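Local coordinates for protein probable enoyl-CoA hydratase/isomerase (Pseudomonas aeruginosa PAO1, PDB 5YLO) that probably acts as a Delta3,Delta2-enoyl-CoA isomerase of the crotonase family, serving the breakdown of unsaturated fatty acids, at residues 13-18 against 52-57; 43-48 against 97-102; 5-10 against 35-40. One frame throughout, in Å; residues are numbered along the deposited sequence.

In the fold
All three contacts gather round helix 31-46 and the six-stranded sheet. Along the chain the segments come as 5-10, 13-18, 35-40, 43-48, 52-57 and 97-102, so contact 3 closes before contact 2 opens and contact 1 crosses both. Contact 1 pairs the two parallel strands that the helix links; contact 3 sets the middle of that helix against strand 7-12, outermost of the sheet within this chain, and contact 2 meets its C-terminal end. The centre of contact 1 lies about 11 Å from the centre of each of the others, which are about 14 Å apart. Together they cover this beta-alpha-beta unit of the crotonase fold, the strand beside it and the way into strand 103-107.

Contact 1 of 3, residues 13-18 against 52-57; sequences AGIAWL and AVVLGG
Strands 15-18 and 52-56 run parallel, 4.7 Å apart at their axes and turned by 18°, with Ile15, Ala16, Trp17 and Leu18 set opposite Ala52, Val53, Val54 and Leu55. Five backbone hydrogen bonds alternate between them: Ala16 and Leu18 each give N-H to one residue and take one at their C=O, the straightest being Val54 N to Ala16 O (2.9 Å, 173°). The first, Ala52 N to Gly14 O, is the most bent.

Side chains divide between the two faces. On one, Val54 spreads its methyls: CG2 meets Ile15 CG2 at 3.8 Å, while CG1, anti to the backbone N (chi1 176°), lies 3.8 Å from Trp17 CE3. Val54 CB sits above that indole face, displaced toward its rim. On the other face Leu18 CD1 packs on Val53 CG1 at 3.9 Å, and Leu55 bends its CD1 back to 3.4 Å from Leu18 O.

This is the parallel pair of a beta-alpha-beta crossover. Helix 31-46, the connection, covers Leu18 and Leu55, whereas helix 191-204 covers Ile15 and Val54; strands 7-12 and 103-107 extend the sheet on either side.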
ATOM      1  N   ALA A  13     -16.149  15.353 -27.538  1.00 79.93           N
ATOM      2  CA  ALA A  13     -14.749  15.785 -27.575  1.00 80.31           C
ATOM      3  C   ALA A  13     -13.803  14.704 -27.056  1.00 77.06           C
ATOM      4  O   ALA A  13     -12.858  14.983 -26.314  1.00 75.86           O
ATOM      5  CB  ALA A  13     -14.555  17.088 -26.796  1.00 81.00           C
ATOM      6  N   GLY A  14     -14.051  13.459 -27.453  1.00 86.56           N
ATOM      7  CA  GLY A  14     -13.206  12.362 -27.033  1.00 91.76           C
ATOM      8  C   GLY A  14     -13.490  11.818 -25.653  1.00 85.11           C
ATOM      9  O   GLY A  14     -12.739  10.959 -25.177  1.00 82.71           O
ATOM     10  N   ILE A  15     -14.544  12.289 -24.992  1.00 76.76           N
ATOM     11  CA  ILE A  15     -14.928  11.814 -23.668  1.00 66.15           C
ATOM     12  C   ILE A  15     -16.266  11.103 -23.796  1.00 65.86           C
ATOM     13  O   ILE A  15     -17.265  11.712 -24.199  1.00 67.88           O
ATOM     14  CB  ILE A  15     -15.013  12.963 -22.651  1.00 67.30           C
ATOM     15  CG1 ILE A  15     -13.695  13.739 -22.597  1.00 74.47           C
ATOM     16  CG2 ILE A  15     -15.365  12.425 -21.272  1.00 63.41           C
ATOM     17  CD1 ILE A  15     -13.741  14.960 -21.696  1.00 67.83           C
ATOM     18  N   ALA A  16     -16.288   9.818 -23.455  1.00 65.82           N
ATOM     19  CA  ALA A  16     -17.509   9.023 -23.458  1.00 70.31           C
ATOM     20  C   ALA A  16     -18.112   9.037 -22.059  1.00 65.80           C
ATOM     21  O   ALA A  16     -17.497   8.539 -21.109  1.00 73.63           O
ATOM     22  CB  ALA A  16     -17.231   7.590 -23.909  1.00 65.45           C
ATOM     23  N   TRP A  17     -19.307   9.605 -21.935  1.00 63.10           N
ATOM     24  CA  TRP A  17     -20.013   9.682 -20.664  1.00 61.85           C
ATOM     25  C   TRP A  17     -20.992   8.518 -20.571  1.00 61.31           C
ATOM     26  O   TRP A  17     -21.921   8.417 -21.378  1.00 85.45           O
ATOM     27  CB  TRP A  17     -20.749  11.016 -20.525  1.00 63.85           C
ATOM     28  CG  TRP A  17     -19.848  12.215 -20.563  1.00 66.59           C
ATOM     29  CD1 TRP A  17     -19.172  12.698 -21.645  1.00 73.44           C
ATOM     30  CD2 TRP A  17     -19.540  13.095 -19.473  1.00 67.90           C
ATOM     31  NE1 TRP A  17     -18.455  13.817 -21.296  1.00 72.15           N
ATOM     32  CE2 TRP A  17     -18.665  14.082 -19.968  1.00 72.47           C
ATOM     33  CE3 TRP A  17     -19.917  13.142 -18.128  1.00 63.31           C
ATOM     34  CZ2 TRP A  17     -18.161  15.104 -19.166  1.00 66.87           C
ATOM     35  CZ3 TRP A  17     -19.414  14.158 -17.333  1.00 68.30           C
ATOM     36  CH2 TRP A  17     -18.547  15.124 -17.855  1.00 65.42           C
ATOM     37  N   LEU A  18     -20.776   7.642 -19.596  1.00 58.58           N
ATOM     38  CA  LEU A  18     -21.655   6.507 -19.340  1.00 58.11           C
ATOM     39  C   LEU A  18     -22.325   6.746 -17.995  1.00 57.44           C
ATOM     40  O   LEU A  18     -21.680   6.636 -16.947  1.00 55.70           O
ATOM     41  CB  LEU A  18     -20.879   5.192 -19.346  1.00 56.44           C
ATOM     42  CG  LEU A  18     -19.874   5.016 -20.487  1.00 56.94           C
ATOM     43  CD1 LEU A  18     -19.224   3.645 -20.438  1.00 55.56           C
ATOM     44  CD2 LEU A  18     -20.537   5.246 -21.832  1.00 59.66           C
ATOM     45  N   ALA A  52     -11.170   9.124 -23.207  1.00 60.87           N
ATOM     46  CA  ALA A  52     -11.392   9.062 -21.773  1.00 58.56           C
ATOM     47  C   ALA A  52     -12.846   8.675 -21.546  1.00 57.30           C
ATOM     48  O   ALA A  52     -13.717   8.991 -22.360  1.00 58.67           O
ATOM     49  CB  ALA A  52     -11.069  10.393 -21.083  1.00 59.30           C
ATOM     50  N   VAL A  53     -13.101   7.978 -20.442  1.00 55.15           N
ATOM     51  CA  VAL A  53     -14.422   7.443 -20.140  1.00 54.16           C
ATOM     52  C   VAL A  53     -14.838   7.914 -18.754  1.00 53.02           C
ATOM     53  O   VAL A  53     -14.055   7.821 -17.801  1.00 52.07           O
ATOM     54  CB  VAL A  53     -14.447   5.905 -20.219  1.00 53.19           C
ATOM     55  CG1 VAL A  53     -15.814   5.374 -19.818  1.00 52.52           C
ATOM     56  CG2 VAL A  53     -14.079   5.446 -21.621  1.00 54.90           C
ATOM     57  N   VAL A  54     -16.068   8.410 -18.643  1.00 54.26           N
ATOM     58  CA  VAL A  54     -16.634   8.864 -17.380  1.00 56.20           C
ATOM     59  C   VAL A  54     -17.802   7.955 -17.027  1.00 60.60           C
ATOM     60  O   VAL A  54     -18.653   7.671 -17.878  1.00 55.99           O
ATOM     61  CB  VAL A  54     -17.088  10.332 -17.451  1.00 55.63           C
ATOM     62  CG1 VAL A  54     -17.766  10.739 -16.154  1.00 55.62           C
ATOM     63  CG2 VAL A  54     -15.902  11.239 -17.747  1.00 62.09           C
ATOM     64  N   LEU A  55     -17.835   7.495 -15.779  1.00 51.04           N
ATOM     65  CA  LEU A  55     -18.919   6.671 -15.258  1.00 50.66           C
ATOM     66  C   LEU A  55     -19.618   7.450 -14.156  1.00 52.51           C
ATOM     67  O   LEU A  55     -19.002   7.765 -13.131  1.00 55.43           O
ATOM     68  CB  LEU A  55     -18.394   5.338 -14.723  1.00 49.11           C
ATOM     69  CG  LEU A  55     -19.442   4.354 -14.205  1.00 53.11           C
ATOM     70  CD1 LEU A  55     -20.344   3.897 -15.339  1.00 59.07           C
ATOM     71  CD2 LEU A  55     -18.771   3.168 -13.531  1.00 58.46           C
ATOM     72  N   GLY A  56     -20.898   7.760 -14.364  1.00 55.28           N
ATOM     73  CA  GLY A  56     -21.638   8.565 -13.421  1.00 54.52           C
ATOM     74  C   GLY A  56     -23.000   7.969 -13.121  1.00 55.58           C
ATOM     75  O   GLY A  56     -23.482   7.070 -13.808  1.00 62.63           O
ATOM     76  N   GLY A  57     -23.611   8.492 -12.060  1.00 56.89           N
ATOM     77  CA  GLY A  57     -24.962   8.131 -11.696  1.00 58.71           C
ATOM     78  C   GLY A  57     -25.943   9.252 -12.008  1.00 62.32           C
ATOM     79  O   GLY A  57     -25.568  10.383 -12.310  1.00 65.85           O
TER

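Contact 2 of 3, residues 43-48 against 97-102; sequences ACERDP and HALDKP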
ATOM      1  N   ALA A  43     -17.258  -1.160 -26.601  1.00 69.98           N
ATOM      2  CA  ALA A  43     -17.282  -0.241 -27.732  1.00 71.02           C
ATOM      3  C   ALA A  43     -16.324   0.925 -27.516  1.00 65.71           C
ATOM      4  O   ALA A  43     -15.724   1.426 -28.473  1.00 79.55           O
ATOM      5  CB  ALA A  43     -18.705   0.262 -27.969  1.00 71.31           C
ATOM      6  N   CYS A  44     -16.157   1.364 -26.266  1.00 62.89           N
ATOM      7  CA  CYS A  44     -15.256   2.480 -25.995  1.00 62.24           C
ATOM      8  C   CYS A  44     -13.803   2.100 -26.255  1.00 67.22           C
ATOM      9  O   CYS A  44     -13.036   2.900 -26.803  1.00 71.59           O
ATOM     10  CB  CYS A  44     -15.437   2.969 -24.559  1.00 59.65           C
ATOM     11  SG  CYS A  44     -17.002   3.824 -24.258  1.00 86.64           S
ATOM     12  N   GLU A  45     -13.403   0.884 -25.872  1.00 60.75           N
ATOM     13  CA  GLU A  45     -12.036   0.439 -26.133  1.00 60.89           C
ATOM     14  C   GLU A  45     -11.725   0.457 -27.624  1.00 74.09           C
ATOM     15  O   GLU A  45     -10.660   0.926 -28.043  1.00 76.93           O
ATOM     16  CB  GLU A  45     -11.819  -0.962 -25.564  1.00 63.26           C
ATOM     17  CG  GLU A  45     -11.280  -0.987 -24.153  1.00 64.03           C
ATOM     18  CD  GLU A  45     -10.708  -2.339 -23.787  1.00 70.42           C
ATOM     19  OE1 GLU A  45     -10.107  -2.986 -24.670  1.00 70.12           O
ATOM     20  OE2 GLU A  45     -10.866  -2.757 -22.621  1.00 72.57           O
ATOM     21  N   ARG A  46     -12.649  -0.050 -28.443  1.00 86.81           N
ATOM     22  CA  ARG A  46     -12.404  -0.139 -29.879  1.00 89.77           C
ATOM     23  C   ARG A  46     -12.497   1.219 -30.565  1.00 85.42           C
ATOM     24  O   ARG A  46     -11.845   1.436 -31.592  1.00 86.38           O
ATOM     25  CB  ARG A  46     -13.391  -1.120 -30.514  1.00 91.74           C
ATOM     26  CG  ARG A  46     -13.107  -2.584 -30.211  1.00 89.76           C
ATOM     27  CD  ARG A  46     -14.391  -3.400 -30.101  1.00 91.86           C
ATOM     28  NE  ARG A  46     -15.472  -2.844 -30.911  1.00103.52           N
ATOM     29  CZ  ARG A  46     -16.642  -3.443 -31.114  1.00103.93           C
ATOM     30  NH1 ARG A  46     -16.888  -4.629 -30.574  1.00 98.88           N
ATOM     31  NH2 ARG A  46     -17.566  -2.856 -31.862  1.00102.60           N
ATOM     32  N   ASP A  47     -13.284   2.137 -30.021  1.00 76.62           N
ATOM     33  CA  ASP A  47     -13.553   3.404 -30.698  1.00 75.70           C
ATOM     34  C   ASP A  47     -12.346   4.331 -30.610  1.00 75.16           C
ATOM     35  O   ASP A  47     -11.888   4.636 -29.502  1.00 77.75           O
ATOM     36  CB  ASP A  47     -14.785   4.062 -30.080  1.00 77.74           C
ATOM     37  CG  ASP A  47     -15.378   5.154 -30.955  1.00 86.35           C
ATOM     38  OD1 ASP A  47     -14.641   5.754 -31.764  1.00 98.01           O
ATOM     39  OD2 ASP A  47     -16.593   5.416 -30.825  1.00 82.86           O
ATOM     40  N   PRO A  48     -11.796   4.798 -31.736  1.00 77.50           N
ATOM     41  CA  PRO A  48     -10.689   5.762 -31.661  1.00 77.94           C
ATOM     42  C   PRO A  48     -11.127   7.147 -31.226  1.00 77.08           C
ATOM     43  O   PRO A  48     -10.279   7.942 -30.802  1.00 76.77           O
ATOM     44  CB  PRO A  48     -10.134   5.781 -33.095  1.00 82.55           C
ATOM     45  CG  PRO A  48     -10.722   4.568 -33.768  1.00 84.17           C
ATOM     46  CD  PRO A  48     -12.051   4.363 -33.117  1.00 81.61           C
ATOM     47  N   HIS A  97     -12.076  -2.604 -14.900  1.00 34.53           N
ATOM     48  CA  HIS A  97     -10.829  -2.446 -14.163  1.00 34.13           C
ATOM     49  C   HIS A  97      -9.622  -2.480 -15.092  1.00 37.26           C
ATOM     50  O   HIS A  97      -8.637  -1.770 -14.865  1.00 40.50           O
ATOM     51  CB  HIS A  97     -10.732  -3.537 -13.096  1.00 42.27           C
ATOM     52  CG  HIS A  97      -9.359  -3.721 -12.530  1.00 40.97           C
ATOM     53  ND1 HIS A  97      -8.621  -4.868 -12.727  1.00 43.35           N
ATOM     54  CD2 HIS A  97      -8.593  -2.907 -11.766  1.00 40.56           C
ATOM     55  CE1 HIS A  97      -7.457  -4.752 -12.114  1.00 47.83           C
ATOM     56  NE2 HIS A  97      -7.414  -3.570 -11.523  1.00 48.23           N
ATOM     57  N   ALA A  98      -9.685  -3.292 -16.146  1.00 46.30           N
ATOM     58  CA  ALA A  98      -8.582  -3.461 -17.085  1.00 47.16           C
ATOM     59  C   ALA A  98      -8.789  -2.700 -18.391  1.00 45.71           C
ATOM     60  O   ALA A  98      -8.090  -2.977 -19.370  1.00 46.30           O
ATOM     61  CB  ALA A  98      -8.370  -4.947 -17.380  1.00 43.88           C
ATOM     62  N   LEU A  99      -9.722  -1.750 -18.422  1.00 41.58           N
ATOM     63  CA  LEU A  99     -10.041  -1.035 -19.651  1.00 42.82           C
ATOM     64  C   LEU A  99      -8.832  -0.254 -20.156  1.00 52.78           C
ATOM     65  O   LEU A  99      -8.080   0.333 -19.375  1.00 46.06           O
ATOM     66  CB  LEU A  99     -11.214  -0.088 -19.410  1.00 43.77           C
ATOM     67  CG  LEU A  99     -11.955   0.415 -20.647  1.00 53.34           C
ATOM     68  CD1 LEU A  99     -13.024  -0.587 -21.060  1.00 53.09           C
ATOM     69  CD2 LEU A  99     -12.557   1.786 -20.393  1.00 50.61           C
ATOM     70  N   ASP A 100      -8.652  -0.237 -21.478  1.00 61.52           N
ATOM     71  CA  ASP A 100      -7.457   0.348 -22.079  1.00 61.90           C
ATOM     72  C   ASP A 100      -7.509   1.867 -22.200  1.00 63.95           C
ATOM     73  O   ASP A 100      -6.525   2.466 -22.649  1.00 76.27           O
ATOM     74  CB  ASP A 100      -7.207  -0.260 -23.461  1.00 65.22           C
ATOM     75  CG  ASP A 100      -6.581  -1.638 -23.386  1.00 74.99           C
ATOM     76  OD1 ASP A 100      -5.976  -1.966 -22.343  1.00 76.78           O
ATOM     77  OD2 ASP A 100      -6.687  -2.389 -24.379  1.00 75.32           O
ATOM     78  N   LYS A 101      -8.613   2.496 -21.821  1.00 57.35           N
ATOM     79  CA  LYS A 101      -8.740   3.942 -21.798  1.00 60.49           C
ATOM     80  C   LYS A 101      -8.744   4.445 -20.359  1.00 56.16           C
ATOM     81  O   LYS A 101      -9.110   3.711 -19.434  1.00 52.92           O
ATOM     82  CB  LYS A 101     -10.034   4.385 -22.494  1.00 62.93           C
ATOM     83  CG  LYS A 101     -10.302   3.714 -23.833  1.00 61.55           C
ATOM     84  CD  LYS A 101      -9.532   4.357 -24.973  1.00 61.09           C
ATOM     85  CE  LYS A 101     -10.019   3.805 -26.308  1.00 77.10           C
ATOM     86  NZ  LYS A 101      -9.378   4.441 -27.493  1.00 89.13           N
ATOM     87  N   PRO A 102      -8.326   5.689 -20.125  1.00 53.76           N
ATOM     88  CA  PRO A 102      -8.439   6.250 -18.775  1.00 48.91           C
ATOM     89  C   PRO A 102      -9.901   6.373 -18.373  1.00 53.09           C
ATOM     90  O   PRO A 102     -10.729   6.890 -19.127  1.00 48.08           O
ATOM     91  CB  PRO A 102      -7.764   7.622 -18.901  1.00 45.50           C
ATOM     92  CG  PRO A 102      -6.909   7.526 -20.131  1.00 55.84           C
ATOM     93  CD  PRO A 102      -7.656   6.612 -21.055  1.00 50.50           C
TER
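Lys101 stretches across to the end of helix 31-46 and makes the one hydrogen bond between the segments, from NZ to Asp47 O at 3.2 Å. The ammonium approaches 30° from the carbonyl plane. NZ has its stronger hydrogen bond to Val50 O, so two backbone carbonyls, of Asp47 and Val50, grip the ammonium. A bend at chi2 (-81°) swings CD aside, and beyond it the chain is extended.

Closer to the helix the touching is by carbon: Lys101 CE lies 3.2 Å from Cys44 O and 3.4 Å from Glu45 O. A positive group next to these last-turn carbonyls would probably be favoured by the helix dipole. Asp47, the first residue to leave helical geometry, turns its own carboxylate to Ala49 N instead.

Segment 97-102 is the connection from helix 85-97 to strand 103-107, which lies parallel beside strand 52-56. The contact thus sets two successive crossovers of the crotonase fold against each other, with Leu99 and Cys44 both resting on Val53.

Glu45 and Leu99 meet by van der Waals contact, their side chains pointing opposite ways. The apolar part is Glu45 CG on Leu99 CD1 at 3.6 Å; the carboxylate oxygen OE2 of Glu45 also lies 3.4 Å from that methyl.

Like charges also meet. Glu45 OE1 comes within 3.5 Å of Asp100 OD2, the carboxylate planes 38° apart, with no hydrogen bond between them. Their mutual repulsion may raise the proton affinity of one; a long, weak ion pair with Arg215 could offset part of it at Asp100.

Contact 3 of 3, residues 5-10 against 35-40; sequences SPLQTR and EALHVR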
ATOM      1  N   SER A   5     -33.416   4.013 -22.282  1.00116.68           N
ATOM      2  CA  SER A   5     -32.193   3.228 -22.284  1.00114.73           C
ATOM      3  C   SER A   5     -31.749   2.990 -20.843  1.00108.55           C
ATOM      4  O   SER A   5     -31.794   3.913 -20.019  1.00116.98           O
ATOM      5  CB  SER A   5     -31.085   3.942 -23.063  1.00113.28           C
ATOM      6  OG  SER A   5     -31.318   3.893 -24.460  1.00112.38           O
ATOM      7  N   PRO A   6     -31.338   1.770 -20.497  1.00 80.19           N
ATOM      8  CA  PRO A   6     -30.846   1.528 -19.132  1.00 74.82           C
ATOM      9  C   PRO A   6     -29.608   2.338 -18.807  1.00 74.25           C
ATOM     10  O   PRO A   6     -29.348   2.619 -17.629  1.00 72.04           O
ATOM     11  CB  PRO A   6     -30.549   0.025 -19.130  1.00 69.94           C
ATOM     12  CG  PRO A   6     -30.214  -0.272 -20.567  1.00 72.46           C
ATOM     13  CD  PRO A   6     -31.128   0.610 -21.378  1.00 73.88           C
ATOM     14  N   LEU A   7     -28.851   2.737 -19.822  1.00 67.31           N
ATOM     15  CA  LEU A   7     -27.603   3.467 -19.655  1.00 67.36           C
ATOM     16  C   LEU A   7     -27.586   4.605 -20.662  1.00 72.28           C
ATOM     17  O   LEU A   7     -27.628   4.361 -21.873  1.00 67.35           O
ATOM     18  CB  LEU A   7     -26.409   2.536 -19.868  1.00 79.89           C
ATOM     19  CG  LEU A   7     -25.048   2.971 -19.338  1.00 93.13           C
ATOM     20  CD1 LEU A   7     -24.911   2.618 -17.865  1.00 98.96           C
ATOM     21  CD2 LEU A   7     -23.950   2.327 -20.162  1.00100.48           C
ATOM     22  N   GLN A   8     -27.540   5.840 -20.171  1.00 93.33           N
ATOM     23  CA  GLN A   8     -27.488   7.008 -21.040  1.00104.94           C
ATOM     24  C   GLN A   8     -26.040   7.259 -21.438  1.00 97.69           C
ATOM     25  O   GLN A   8     -25.173   7.432 -20.574  1.00106.88           O
ATOM     26  CB  GLN A   8     -28.080   8.238 -20.353  1.00119.93           C
ATOM     27  CG  GLN A   8     -28.502   9.336 -21.326  1.00129.21           C
ATOM     28  CD  GLN A   8     -27.883  10.687 -21.011  1.00132.29           C
ATOM     29  OE1 GLN A   8     -27.092  10.822 -20.077  1.00127.52           O
ATOM     30  NE2 GLN A   8     -28.245  11.698 -21.795  1.00130.80           N
ATOM     31  N   THR A   9     -25.779   7.283 -22.741  1.00 62.65           N
ATOM     32  CA  THR A   9     -24.428   7.391 -23.268  1.00 62.71           C
ATOM     33  C   THR A   9     -24.319   8.621 -24.157  1.00 75.31           C
ATOM     34  O   THR A   9     -25.173   8.844 -25.021  1.00 76.22           O
ATOM     35  CB  THR A   9     -24.054   6.138 -24.063  1.00 76.15           C
ATOM     36  OG1 THR A   9     -24.115   4.989 -23.207  1.00 83.00           O
ATOM     37  CG2 THR A   9     -22.656   6.276 -24.630  1.00 83.29           C
ATOM     38  N   ARG A  10     -23.269   9.412 -23.944  1.00 93.67           N
ATOM     39  CA  ARG A  10     -22.979  10.547 -24.806  1.00100.16           C
ATOM     40  C   ARG A  10     -21.466  10.680 -24.929  1.00105.76           C
ATOM     41  O   ARG A  10     -20.736  10.448 -23.962  1.00126.24           O
ATOM     42  CB  ARG A  10     -23.617  11.840 -24.269  1.00 97.38           C
ATOM     43  CG  ARG A  10     -22.878  12.502 -23.114  1.00101.81           C
ATOM     44  CD  ARG A  10     -23.833  13.165 -22.125  1.00104.61           C
ATOM     45  NE  ARG A  10     -23.132  14.094 -21.242  1.00107.13           N
ATOM     46  CZ  ARG A  10     -23.541  14.422 -20.020  1.00103.61           C
ATOM     47  NH1 ARG A  10     -24.646  13.886 -19.520  1.00106.19           N
ATOM     48  NH2 ARG A  10     -22.837  15.280 -19.292  1.00 95.99           N
ATOM     49  N   GLU A  35     -25.189  -5.644 -18.231  1.00 59.63           N
ATOM     50  CA  GLU A  35     -24.866  -6.022 -19.604  1.00 63.71           C
ATOM     51  C   GLU A  35     -24.704  -4.803 -20.508  1.00 61.55           C
ATOM     52  O   GLU A  35     -23.822  -4.783 -21.373  1.00 61.63           O
ATOM     53  CB  GLU A  35     -25.942  -6.953 -20.162  1.00 64.17           C
ATOM     54  CG  GLU A  35     -25.956  -8.339 -19.544  1.00 77.78           C
ATOM     55  CD  GLU A  35     -26.791  -9.321 -20.343  1.00 87.74           C
ATOM     56  OE1 GLU A  35     -27.842  -9.768 -19.839  1.00 83.82           O
ATOM     57  OE2 GLU A  35     -26.399  -9.639 -21.486  1.00 93.27           O
ATOM     58  N   ALA A  36     -25.552  -3.786 -20.335  1.00 65.23           N
ATOM     59  CA  ALA A  36     -25.485  -2.618 -21.209  1.00 69.04           C
ATOM     60  C   ALA A  36     -24.156  -1.889 -21.045  1.00 64.91           C
ATOM     61  O   ALA A  36     -23.448  -1.634 -22.025  1.00 64.93           O
ATOM     62  CB  ALA A  36     -26.658  -1.679 -20.924  1.00 65.75           C
ATOM     63  N   LEU A  37     -23.807  -1.546 -19.803  1.00 58.41           N
ATOM     64  CA  LEU A  37     -22.499  -0.961 -19.525  1.00 58.92           C
ATOM     65  C   LEU A  37     -21.383  -1.905 -19.958  1.00 58.95           C
ATOM     66  O   LEU A  37     -20.330  -1.467 -20.435  1.00 55.32           O
ATOM     67  CB  LEU A  37     -22.404  -0.636 -18.032  1.00 54.48           C
ATOM     68  CG  LEU A  37     -21.232   0.148 -17.443  1.00 56.09           C
ATOM     69  CD1 LEU A  37     -20.966   1.403 -18.244  1.00 57.44           C
ATOM     70  CD2 LEU A  37     -21.522   0.496 -15.986  1.00 62.08           C
ATOM     71  N   HIS A  38     -21.601  -3.204 -19.810  1.00 56.61           N
ATOM     72  CA  HIS A  38     -20.577  -4.142 -20.234  1.00 55.77           C
ATOM     73  C   HIS A  38     -20.334  -4.076 -21.735  1.00 61.94           C
ATOM     74  O   HIS A  38     -19.189  -4.140 -22.174  1.00 64.26           O
ATOM     75  CB  HIS A  38     -20.894  -5.577 -19.827  1.00 56.12           C
ATOM     76  CG  HIS A  38     -19.791  -6.536 -20.143  1.00 60.01           C
ATOM     77  ND1 HIS A  38     -19.249  -7.386 -19.207  1.00 64.31           N
ATOM     78  CD2 HIS A  38     -19.106  -6.756 -21.290  1.00 68.95           C
ATOM     79  CE1 HIS A  38     -18.289  -8.101 -19.765  1.00 61.14           C
ATOM     80  NE2 HIS A  38     -18.180  -7.735 -21.029  1.00 56.51           N
ATOM     81  N   VAL A  39     -21.395  -3.950 -22.532  1.00 60.58           N
ATOM     82  CA  VAL A  39     -21.181  -3.900 -23.977  1.00 62.62           C
ATOM     83  C   VAL A  39     -20.684  -2.523 -24.409  1.00 62.54           C
ATOM     84  O   VAL A  39     -19.842  -2.411 -25.307  1.00 67.77           O
ATOM     85  CB  VAL A  39     -22.468  -4.303 -24.722  1.00 65.79           C
ATOM     86  CG1 VAL A  39     -22.257  -4.258 -26.230  1.00 68.78           C
ATOM     87  CG2 VAL A  39     -22.912  -5.690 -24.294  1.00 70.29           C
ATOM     88  N   ARG A  40     -21.185  -1.457 -23.778  1.00 71.70           N
ATOM     89  CA  ARG A  40     -20.761  -0.109 -24.147  1.00 74.17           C
ATOM     90  C   ARG A  40     -19.287   0.117 -23.828  1.00 70.03           C
ATOM     91  O   ARG A  40     -18.589   0.833 -24.555  1.00 73.01           O
ATOM     92  CB  ARG A  40     -21.632   0.926 -23.433  1.00 78.62           C
ATOM     93  CG  ARG A  40     -21.359   2.375 -23.820  1.00 91.44           C
ATOM     94  CD  ARG A  40     -22.060   2.772 -25.113  1.00 91.56           C
ATOM     95  NE  ARG A  40     -21.209   2.610 -26.289  1.00100.09           N
ATOM     96  CZ  ARG A  40     -20.402   3.553 -26.769  1.00 94.99           C
ATOM     97  NH1 ARG A  40     -19.670   3.318 -27.846  1.00 93.48           N
ATOM     98  NH2 ARG A  40     -20.323   4.735 -26.174  1.00 85.25           N
TER
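Ala36 and Arg40, two of the helix residues that meet strand 7-10, are tied one turn apart by the helical bond from Arg40 N to Ala36 O, 2.9 Å; no hydrogen bond crosses between the segments. The strand runs at 23° to the helix, with the axes 9.4 Å apart.

Leu7 carries the apolar part. Its CG stands anti to the backbone N (chi1 -162°), and from there CD2 reaches the helix backbone, 3.6 Å from Leu37 CA, and then Leu37 CD1 at 3.7 Å. The two leucines cross each other at a slant. Just before the strand, the proline ring of Pro6 sets CG against Ala36 CB at 3.8 Å.

Thr9 lies across Arg40. A bend at chi2 (82°) places the arginine CD 3.6 Å from both Thr9 OG1 and Thr9 CG2; a second bend, at chi3, turns NE. That methyl sits at the edge of the guanidinium, close to its plane, 3.2 Å from NH2. Leu18 of the adjacent strand touches all three of Thr9, Leu37 and Arg40.

With no hydrogen bond across it, the contact rests on van der Waals packing: apolar at Pro6, Leu7, Ala36 and Leu37, mixed at Thr9 and Arg40, where a methyl meets a guanidinium edge and OG1 meets methylenes.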